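PDB 3OZQ: Serpin48 from Tenebrio molitor, which inhibits the serine protease SPE specifically, acting as a serpin in the innate immune response of the insect. Local coordinates for residues Ser17-Val22 / Arg252-His257; Val124-Lys129 / Lys134-Trp139; Ala138-Gln143 / Gln149-Pro154. All blocks are in the same frame, centred on the assembly; numbering follows the deposited sequence.

Starting from the N terminus, helix 10-29 supplies the first half of interaction 1; the second half, 252-257, is the end of the short helix 250-254 and the loop after it, so the contact closes a loop of some 230 residues. Interactions 2 and 3 both fall within that loop, on the far side of the chain's centre. They are short, local closures around helix 129-143: interaction 2 folds the turn leading into the helix against it, and interaction 3 brings back the segment that leaves it. Their centres are about 9 Å apart, they share Ala138 and Trp139, and Asn137 OD1 probably accepts a hydrogen bond from Val152 N.

Interaction 1: Ser17-Val22 / Arg252-His257; sequences SFTPSV and RSFLPH
Thr19 lays its methyl group over one face of the Phe254 ring, the two side chains crossing at about a right angle. Thr19 CG2 lies 4.3 Å from the centroid of the Phe254 ring and only 16° off its normal, a CH-pi contact, with Phe254 CE2 its nearest ring atom at 4.1 Å. The threonine's first torsion (chi1 -65°) sets CG2 anti to the backbone N and aims the methyl at the ring, while OG1 is turned back to hydrogen-bond Val15 O within its own helix. One branched residue therefore serves both needs, a methyl for the aromatic face and a hydroxyl satisfied at home. In the serpin fold this joins the N-terminal helix 10-29 to the short, weakly bonded helix 250-254, and Ile366 and Ala369 of strand 365-372 lie against both Thr19 and Phe254. Pro20 comes to the ring obliquely: its CB is 3.9 Å from Phe254 CD1. Pro20 has no N-H to give to the turn before, and the helix is kinked there; its CB adds an apolar surface beside the ring. Phe254 also meets the ring of Tyr359, the two planes inclined at about 45°.

Interaction 2: Val124-Lys129 / Lys134-Trp139; sequences VDFSEK and KLMNAW
The turn that leads from strand 120-124 into helix 129-143 folds back on the helix through two side-chain pairs, Val124 with Leu135 and Phe126 with Met136. The first two side chains run antiparallel alongside each other, and Val124 CG2 touches Leu135 CD1 at 3.9 Å. With chi1 at 64°, Val124 places CG2 anti to its backbone N, directed at the helix, and leaves CG1 in the crowded position between the N and the carbonyl carbon. That second methyl is put to use: it sits 3.2 Å above the plane of the Phe126 ring, nearer the ring's rim than its centre. A beta-branched valine thus serves two neighbours at once, one methyl for each. The methionine chain stands roughly perpendicular to the phenylalanine side chain, and the sulfur comes to the ring at its edge, near the ring plane, with Met136 SD 4.2 Å from Phe126 CE1. A bend at chi3 (68°) turns the terminal methyl, CE, aside to pack on Val152. The unbranched, flexible chain can reach down between the Phe126 ring and Tyr98, Val164 and Ile166.

In the serpin fold, helix 129-143 is helix F, which lies across the face of beta-sheet A, here over strands 90-100 and 163-174; Phe126 also reaches Val164. Leu135, nearer the surface, adds a contact with Glu122. Between the two apolar residues of the turn, Asp125 makes an Asx turn, its OD1 accepting from Ser127 N at 2.7 Å. The donor approaches from above the carboxylate, 42° out of its plane. Ser127 OG adds a weak bond to Asp125 OD1 at 2.8 Å, and the short polar side chains of aspartate and serine suit such a tight change of direction. Glu128 follows at the N-cap position of the helix.

Interaction 3: Ala138-Gln143 / Gln149-Pro154; sequences AWVEEQ and QNLVDP
Glu141 reaches across to Gln149 from CG outward. At CB the first torsion (chi1 -72°) sets CG anti to the carbonyl carbon, and the extended chain beyond it carries the carboxylate over to Gln149 and the loop. Glu141 CG packs against Gln149 CG at 3.9 Å, and Glu141 CD comes closer to the same carbon, 3.5 Å from Gln149 CG. At the tip the two oxygens part company. OE2 is hydrogen-bonded to His146 ND1. Gln149 NE2, which has a weak bond to His146 O, lies 3.0 Å from Glu141 OE2, the carboxylate and amide planes being 43° apart. Glu141 OE1 takes a hydrogen bond from a water at 2.6 Å, and that water in turn accepts from Asn150 N at 2.9 Å.

Helix F of the serpin fold is thereby tied, beside sheet A, to the segment that follows it, where Gln149 O also accepts from Lys316 NZ. A long acidic side chain suits the place, since it can reach the loop and offer two acceptors. Shortened to an alanine, this residue would probably leave His146 ND1 without its acceptor and break the water link to Asn150 N. On the buried side, Val140 CG2 meets Leu151 CD1 at 4.3 Å; branched hydrocarbon side chains fit here, since both residues also pack on Ile166 of strand 163-174, away from water.

Interaction 1: Ser17-Val22 / Arg252-His257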
loop_
_atom_site.group_PDB
_atom_site.type_symbol
_atom_site.label_atom_id
_atom_site.label_comp_id
_atom_site.label_asym_id
_atom_site.label_seq_id
_atom_site.Cartn_x
_atom_site.Cartn_y
_atom_site.Cartn_z
ATOM N N SER A 17 -8.709 7.318 -5.642
ATOM C CA SER A 17 -8.778 7.216 -7.093
ATOM C C SER A 17 -7.422 6.796 -7.675
ATOM O O SER A 17 -7.356 6.169 -8.736
ATOM C CB SER A 17 -9.264 8.530 -7.708
ATOM O OG SER A 17 -8.592 9.644 -7.145
ATOM N N PHE A 18 -6.352 7.139 -6.965
ATOM C CA PHE A 18 -4.994 6.737 -7.334
ATOM C C PHE A 18 -4.852 5.225 -7.210
ATOM O O PHE A 18 -4.145 4.580 -7.989
ATOM C CB PHE A 18 -3.998 7.448 -6.404
ATOM C CG PHE A 18 -2.550 7.270 -6.776
ATOM C CD1 PHE A 18 -2.092 7.592 -8.043
ATOM C CD2 PHE A 18 -1.627 6.834 -5.826
ATOM C CE1 PHE A 18 -0.740 7.452 -8.369
ATOM C CE2 PHE A 18 -0.281 6.701 -6.136
ATOM C CZ PHE A 18 0.170 7.008 -7.416
ATOM N N THR A 19 -5.561 4.665 -6.234
ATOM C CA THR A 19 -5.405 3.258 -5.863
ATOM C C THR A 19 -5.662 2.268 -7.002
ATOM O O THR A 19 -4.810 1.415 -7.284
ATOM C CB THR A 19 -6.224 2.924 -4.617
ATOM O OG1 THR A 19 -5.697 3.660 -3.504
ATOM C CG2 THR A 19 -6.162 1.425 -4.311
ATOM N N PRO A 20 -6.826 2.375 -7.667
ATOM C CA PRO A 20 -7.107 1.471 -8.787
ATOM C C PRO A 20 -6.163 1.674 -9.955
ATOM O O PRO A 20 -5.864 0.700 -10.640
ATOM C CB PRO A 20 -8.539 1.841 -9.199
ATOM C CG PRO A 20 -8.795 3.186 -8.594
ATOM C CD PRO A 20 -7.991 3.215 -7.333
ATOM N N SER A 21 -5.711 2.908 -10.182
ATOM C CA SER A 21 -4.759 3.168 -11.250
ATOM C C SER A 21 -3.460 2.437 -10.945
ATOM O O SER A 21 -2.869 1.829 -11.822
ATOM C CB SER A 21 -4.499 4.672 -11.410
ATOM O OG SER A 21 -5.694 5.376 -11.725
ATOM N N VAL A 22 -3.025 2.496 -9.690
ATOM C CA VAL A 22 -1.825 1.775 -9.281
ATOM C C VAL A 22 -1.998 0.262 -9.409
ATOM O O VAL A 22 -1.135 -0.419 -9.972
ATOM C CB VAL A 22 -1.374 2.174 -7.865
ATOM C CG1 VAL A 22 -0.257 1.257 -7.382
ATOM C CG2 VAL A 22 -0.870 3.622 -7.872
ATOM N N ARG A 252 -14.511 0.315 -10.515
ATOM C CA ARG A 252 -15.752 0.077 -9.785
ATOM C C ARG A 252 -15.499 -0.683 -8.482
ATOM O O ARG A 252 -16.146 -0.429 -7.470
ATOM C CB ARG A 252 -16.754 -0.682 -10.656
ATOM C CG ARG A 252 -17.529 0.192 -11.634
ATOM C CD ARG A 252 -16.601 0.929 -12.589
ATOM N NE ARG A 252 -17.339 1.644 -13.630
ATOM C CZ ARG A 252 -17.567 1.162 -14.849
ATOM N NH1 ARG A 252 -17.112 -0.038 -15.187
ATOM N NH2 ARG A 252 -18.250 1.881 -15.732
ATOM N N SER A 253 -14.535 -1.596 -8.504
ATOM C CA SER A 253 -14.291 -2.455 -7.349
ATOM C C SER A 253 -13.807 -1.703 -6.104
ATOM O O SER A 253 -13.974 -2.183 -4.986
ATOM C CB SER A 253 -13.314 -3.574 -7.717
ATOM O OG SER A 253 -13.744 -4.249 -8.886
ATOM N N PHE A 254 -13.203 -0.535 -6.286
ATOM C CA PHE A 254 -12.673 0.213 -5.143
ATOM C C PHE A 254 -13.590 1.346 -4.702
ATOM O O PHE A 254 -13.463 1.867 -3.591
ATOM C CB PHE A 254 -11.270 0.744 -5.445
ATOM C CG PHE A 254 -10.212 -0.315 -5.412
ATOM C CD1 PHE A 254 -9.718 -0.858 -6.582
ATOM C CD2 PHE A 254 -9.727 -0.782 -4.208
ATOM C CE1 PHE A 254 -8.751 -1.841 -6.550
ATOM C CE2 PHE A 254 -8.766 -1.775 -4.170
ATOM C CZ PHE A 254 -8.273 -2.297 -5.344
ATOM N N LEU A 255 -14.516 1.713 -5.581
ATOM C CA LEU A 255 -15.546 2.689 -5.254
ATOM C C LEU A 255 -16.243 2.347 -3.950
ATOM O O LEU A 255 -16.459 1.178 -3.641
ATOM C CB LEU A 255 -16.588 2.752 -6.366
ATOM C CG LEU A 255 -16.072 3.100 -7.757
ATOM C CD1 LEU A 255 -17.248 3.376 -8.687
ATOM C CD2 LEU A 255 -15.136 4.292 -7.682
ATOM N N PRO A 256 -16.596 3.377 -3.177
ATOM C CA PRO A 256 -17.376 3.210 -1.949
ATOM C C PRO A 256 -18.803 2.781 -2.290
ATOM O O PRO A 256 -19.368 3.239 -3.288
ATOM C CB PRO A 256 -17.380 4.618 -1.342
ATOM C CG PRO A 256 -16.276 5.355 -2.039
ATOM C CD PRO A 256 -16.231 4.780 -3.414
ATOM N N HIS A 257 -19.372 1.900 -1.479
ATOM C CA HIS A 257 -20.718 1.402 -1.734
ATOM C C HIS A 257 -21.603 1.564 -0.508
ATOM O O HIS A 257 -21.108 1.755 0.605
ATOM C CB HIS A 257 -20.681 -0.065 -2.160
ATOM C CG HIS A 257 -20.004 -0.301 -3.474
ATOM N ND1 HIS A 257 -20.587 0.023 -4.681
ATOM C CD2 HIS A 257 -18.794 -0.832 -3.772
ATOM C CE1 HIS A 257 -19.766 -0.299 -5.665
ATOM N NE2 HIS A 257 -18.671 -0.820 -5.140
#

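Interaction 2: Val124-Lys129 / Lys134-Trp139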
loop_
_atom_site.group_PDB
_atom_site.type_symbol
_atom_site.label_atom_id
_atom_site.label_comp_id
_atom_site.label_asym_id
_atom_site.label_seq_id
_atom_site.Cartn_x
_atom_site.Cartn_y
_atom_site.Cartn_z
ATOM N N VAL A 124 24.429 9.180 0.310
ATOM C CA VAL A 124 25.030 7.857 0.314
ATOM C C VAL A 124 25.859 7.720 -0.943
ATOM O O VAL A 124 25.499 8.258 -1.989
ATOM C CB VAL A 124 23.956 6.718 0.379
ATOM C CG1 VAL A 124 23.076 6.726 -0.864
ATOM C CG2 VAL A 124 24.617 5.356 0.549
ATOM N N ASP A 125 26.982 7.017 -0.833
ATOM C CA ASP A 125 27.825 6.757 -1.988
ATOM C C ASP A 125 27.347 5.524 -2.736
ATOM O O ASP A 125 27.514 4.403 -2.259
ATOM C CB ASP A 125 29.278 6.549 -1.561
ATOM C CG ASP A 125 30.230 6.507 -2.749
ATOM O OD1 ASP A 125 29.746 6.435 -3.900
ATOM O OD2 ASP A 125 31.461 6.544 -2.534
ATOM N N PHE A 126 26.768 5.728 -3.916
ATOM C CA PHE A 126 26.290 4.605 -4.721
ATOM C C PHE A 126 27.424 3.925 -5.506
ATOM O O PHE A 126 27.209 2.895 -6.147
ATOM C CB PHE A 126 25.173 5.042 -5.680
ATOM C CG PHE A 126 23.947 5.622 -4.992
ATOM C CD1 PHE A 126 23.024 4.802 -4.362
ATOM C CD2 PHE A 126 23.711 6.983 -5.012
ATOM C CE1 PHE A 126 21.895 5.338 -3.744
ATOM C CE2 PHE A 126 22.583 7.524 -4.400
ATOM C CZ PHE A 126 21.682 6.711 -3.775
ATOM N N SER A 127 28.624 4.505 -5.459
ATOM C CA SER A 127 29.781 3.934 -6.156
ATOM C C SER A 127 29.943 2.465 -5.810
ATOM O O SER A 127 29.916 1.600 -6.689
ATOM C CB SER A 127 31.077 4.670 -5.789
ATOM O OG SER A 127 31.088 5.988 -6.295
ATOM N N GLU A 128 30.128 2.197 -4.520
ATOM C CA GLU A 128 30.263 0.840 -4.023
ATOM C C GLU A 128 28.868 0.234 -3.932
ATOM O O GLU A 128 28.180 0.426 -2.938
ATOM C CB GLU A 128 30.909 0.854 -2.637
ATOM C CG GLU A 128 32.247 1.576 -2.563
ATOM C CD GLU A 128 33.393 0.743 -3.105
ATOM O OE1 GLU A 128 33.766 -0.249 -2.437
ATOM O OE2 GLU A 128 33.916 1.080 -4.196
ATOM N N LYS A 129 28.459 -0.495 -4.967
ATOM C CA LYS A 129 27.080 -0.964 -5.079
ATOM C C LYS A 129 26.604 -1.675 -3.825
ATOM O O LYS A 129 25.578 -1.305 -3.247
ATOM C CB LYS A 129 26.902 -1.879 -6.294
ATOM C CG LYS A 129 27.076 -1.199 -7.661
ATOM C CD LYS A 129 26.823 -2.211 -8.791
ATOM C CE LYS A 129 26.691 -1.561 -10.167
ATOM N NZ LYS A 129 27.990 -1.301 -10.861
ATOM N N LYS A 134 23.474 -2.560 1.133
ATOM C CA LYS A 134 23.457 -3.028 2.519
ATOM C C LYS A 134 23.067 -1.917 3.502
ATOM O O LYS A 134 22.298 -2.128 4.432
ATOM C CB LYS A 134 24.815 -3.628 2.911
ATOM C CG LYS A 134 24.791 -4.268 4.288
ATOM C CD LYS A 134 26.054 -5.054 4.594
ATOM C CE LYS A 134 25.854 -5.939 5.827
ATOM N NZ LYS A 134 24.946 -7.098 5.560
ATOM N N LEU A 135 23.603 -0.732 3.276
ATOM C CA LEU A 135 23.377 0.412 4.148
ATOM C C LEU A 135 21.890 0.755 4.166
ATOM O O LEU A 135 21.288 0.893 5.232
ATOM C CB LEU A 135 24.203 1.605 3.647
ATOM C CG LEU A 135 24.336 2.939 4.392
ATOM C CD1 LEU A 135 23.270 3.937 3.947
ATOM C CD2 LEU A 135 24.329 2.742 5.903
ATOM N N MET A 136 21.312 0.885 2.978
ATOM C CA MET A 136 19.898 1.214 2.844
ATOM C C MET A 136 19.038 0.108 3.447
ATOM O O MET A 136 18.125 0.383 4.212
ATOM C CB MET A 136 19.541 1.451 1.377
ATOM C CG MET A 136 20.243 2.657 0.787
ATOM S SD MET A 136 19.996 2.870 -0.985
ATOM C CE MET A 136 18.275 3.275 -1.044
ATOM N N ASN A 137 19.355 -1.145 3.131
ATOM C CA ASN A 137 18.597 -2.274 3.667
ATOM C C ASN A 137 18.688 -2.408 5.176
ATOM O O ASN A 137 17.737 -2.837 5.822
ATOM C CB ASN A 137 19.034 -3.585 3.007
ATOM C CG ASN A 137 18.692 -3.626 1.536
ATOM O OD1 ASN A 137 17.874 -2.833 1.059
ATOM N ND2 ASN A 137 19.314 -4.545 0.804
ATOM N N ALA A 138 19.841 -2.060 5.740
ATOM C CA ALA A 138 20.036 -2.222 7.175
ATOM C C ALA A 138 19.190 -1.181 7.885
ATOM O O ALA A 138 18.610 -1.455 8.940
ATOM C CB ALA A 138 21.513 -2.079 7.551
ATOM N N TRP A 139 19.114 0.002 7.286
ATOM C CA TRP A 139 18.298 1.078 7.818
ATOM C C TRP A 139 16.838 0.637 7.833
ATOM O O TRP A 139 16.159 0.740 8.852
ATOM C CB TRP A 139 18.451 2.363 6.998
ATOM C CG TRP A 139 17.631 3.488 7.581
ATOM C CD1 TRP A 139 17.972 4.281 8.638
ATOM C CD2 TRP A 139 16.316 3.903 7.176
ATOM N NE1 TRP A 139 16.963 5.175 8.905
ATOM C CE2 TRP A 139 15.936 4.967 8.021
ATOM C CE3 TRP A 139 15.436 3.493 6.167
ATOM C CZ2 TRP A 139 14.708 5.624 7.893
ATOM C CZ3 TRP A 139 14.211 4.149 6.042
ATOM C CH2 TRP A 139 13.863 5.201 6.899
#

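Interaction 3: Ala138-Gln143 / Gln149-Pro154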
loop_
_atom_site.group_PDB
_atom_site.type_symbol
_atom_site.label_atom_id
_atom_site.label_comp_id
_atom_site.label_asym_id
_atom_site.label_seq_id
_atom_site.Cartn_x
_atom_site.Cartn_y
_atom_site.Cartn_z
ATOM N N ALA A 138 19.841 -2.060 5.740
ATOM C CA ALA A 138 20.036 -2.222 7.175
ATOM C C ALA A 138 19.190 -1.181 7.885
ATOM O O ALA A 138 18.610 -1.455 8.940
ATOM C CB ALA A 138 21.513 -2.079 7.551
ATOM N N TRP A 139 19.114 0.002 7.286
ATOM C CA TRP A 139 18.298 1.078 7.818
ATOM C C TRP A 139 16.838 0.637 7.833
ATOM O O TRP A 139 16.159 0.740 8.852
ATOM C CB TRP A 139 18.451 2.363 6.998
ATOM C CG TRP A 139 17.631 3.488 7.581
ATOM C CD1 TRP A 139 17.972 4.281 8.638
ATOM C CD2 TRP A 139 16.316 3.903 7.176
ATOM N NE1 TRP A 139 16.963 5.175 8.905
ATOM C CE2 TRP A 139 15.936 4.967 8.021
ATOM C CE3 TRP A 139 15.436 3.493 6.167
ATOM C CZ2 TRP A 139 14.708 5.624 7.893
ATOM C CZ3 TRP A 139 14.211 4.149 6.042
ATOM C CH2 TRP A 139 13.863 5.201 6.899
ATOM N N VAL A 140 16.373 0.133 6.693
ATOM C CA VAL A 140 15.017 -0.400 6.584
ATOM C C VAL A 140 14.736 -1.466 7.645
ATOM O O VAL A 140 13.662 -1.490 8.240
ATOM C CB VAL A 140 14.761 -1.000 5.188
ATOM C CG1 VAL A 140 13.558 -1.980 5.222
ATOM C CG2 VAL A 140 14.544 0.100 4.167
ATOM N N GLU A 141 15.702 -2.349 7.884
ATOM C CA GLU A 141 15.500 -3.401 8.877
ATOM C C GLU A 141 15.346 -2.807 10.265
ATOM O O GLU A 141 14.396 -3.123 10.964
ATOM C CB GLU A 141 16.639 -4.423 8.861
ATOM C CG GLU A 141 16.635 -5.334 7.644
ATOM C CD GLU A 141 17.524 -6.563 7.820
ATOM O OE1 GLU A 141 18.438 -6.746 6.989
ATOM O OE2 GLU A 141 17.309 -7.352 8.773
ATOM N N GLU A 142 16.277 -1.944 10.672
ATOM C CA GLU A 142 16.173 -1.322 11.990
ATOM C C GLU A 142 14.818 -0.627 12.179
ATOM O O GLU A 142 14.241 -0.658 13.262
ATOM C CB GLU A 142 17.303 -0.321 12.218
ATOM C CG GLU A 142 16.868 0.947 12.952
ATOM C CD GLU A 142 17.447 2.230 12.336
ATOM O OE1 GLU A 142 18.672 2.281 12.056
ATOM O OE2 GLU A 142 16.669 3.190 12.126
ATOM N N GLN A 143 14.320 -0.007 11.116
ATOM C CA GLN A 143 13.093 0.788 11.184
ATOM C C GLN A 143 11.814 -0.042 11.063
ATOM O O GLN A 143 10.722 0.460 11.318
ATOM C CB GLN A 143 13.099 1.868 10.099
ATOM C CG GLN A 143 13.990 3.047 10.406
ATOM C CD GLN A 143 13.496 3.824 11.603
ATOM O OE1 GLN A 143 12.452 4.482 11.544
ATOM N NE2 GLN A 143 14.227 3.736 12.708
ATOM N N GLN A 149 13.351 -7.144 4.830
ATOM C CA GLN A 149 14.760 -7.335 4.566
ATOM C C GLN A 149 15.032 -7.251 3.079
ATOM O O GLN A 149 14.128 -7.470 2.260
ATOM C CB GLN A 149 15.225 -8.677 5.139
ATOM C CG GLN A 149 15.078 -8.762 6.649
ATOM C CD GLN A 149 15.754 -9.985 7.239
ATOM O OE1 GLN A 149 16.129 -10.911 6.519
ATOM N NE2 GLN A 149 15.922 -9.989 8.560
ATOM N N ASN A 150 16.268 -6.896 2.742
ATOM C CA ASN A 150 16.723 -6.915 1.368
ATOM C C ASN A 150 15.810 -6.162 0.424
ATOM O O ASN A 150 15.493 -6.645 -0.660
ATOM C CB ASN A 150 16.875 -8.366 0.907
ATOM C CG ASN A 150 17.982 -9.076 1.638
ATOM O OD1 ASN A 150 19.155 -8.854 1.351
ATOM N ND2 ASN A 150 17.622 -9.909 2.611
ATOM N N LEU A 151 15.383 -4.979 0.837
ATOM C CA LEU A 151 14.531 -4.170 -0.016
ATOM C C LEU A 151 15.245 -3.817 -1.315
ATOM O O LEU A 151 14.701 -4.020 -2.399
ATOM C CB LEU A 151 14.072 -2.902 0.709
ATOM C CG LEU A 151 13.011 -2.082 -0.034
ATOM C CD1 LEU A 151 12.114 -1.320 0.944
ATOM C CD2 LEU A 151 13.661 -1.144 -1.040
ATOM N N VAL A 152 16.458 -3.284 -1.193
ATOM C CA VAL A 152 17.252 -2.839 -2.345
ATOM C C VAL A 152 18.082 -4.007 -2.862
ATOM O O VAL A 152 18.847 -4.626 -2.114
ATOM C CB VAL A 152 18.203 -1.676 -1.977
ATOM C CG1 VAL A 152 19.119 -1.310 -3.165
ATOM C CG2 VAL A 152 17.411 -0.447 -1.504
ATOM N N ASP A 153 17.898 -4.323 -4.135
ATOM C CA ASP A 153 18.728 -5.302 -4.812
ATOM C C ASP A 153 19.887 -4.544 -5.433
ATOM O O ASP A 153 19.684 -3.746 -6.349
ATOM C CB ASP A 153 17.913 -6.022 -5.883
ATOM C CG ASP A 153 18.769 -6.910 -6.778
ATOM O OD1 ASP A 153 18.192 -7.792 -7.433
ATOM O OD2 ASP A 153 20.007 -6.724 -6.836
ATOM N N PRO A 154 21.112 -4.790 -4.938
ATOM C CA PRO A 154 22.264 -3.978 -5.329
ATOM C C PRO A 154 22.419 -3.874 -6.844
ATOM O O PRO A 154 23.001 -2.916 -7.344
ATOM C CB PRO A 154 23.447 -4.717 -4.697
ATOM C CG PRO A 154 22.976 -6.087 -4.479
ATOM C CD PRO A 154 21.520 -5.954 -4.134
HETATM O O HOH W 1 18.597 -6.521 4.420
#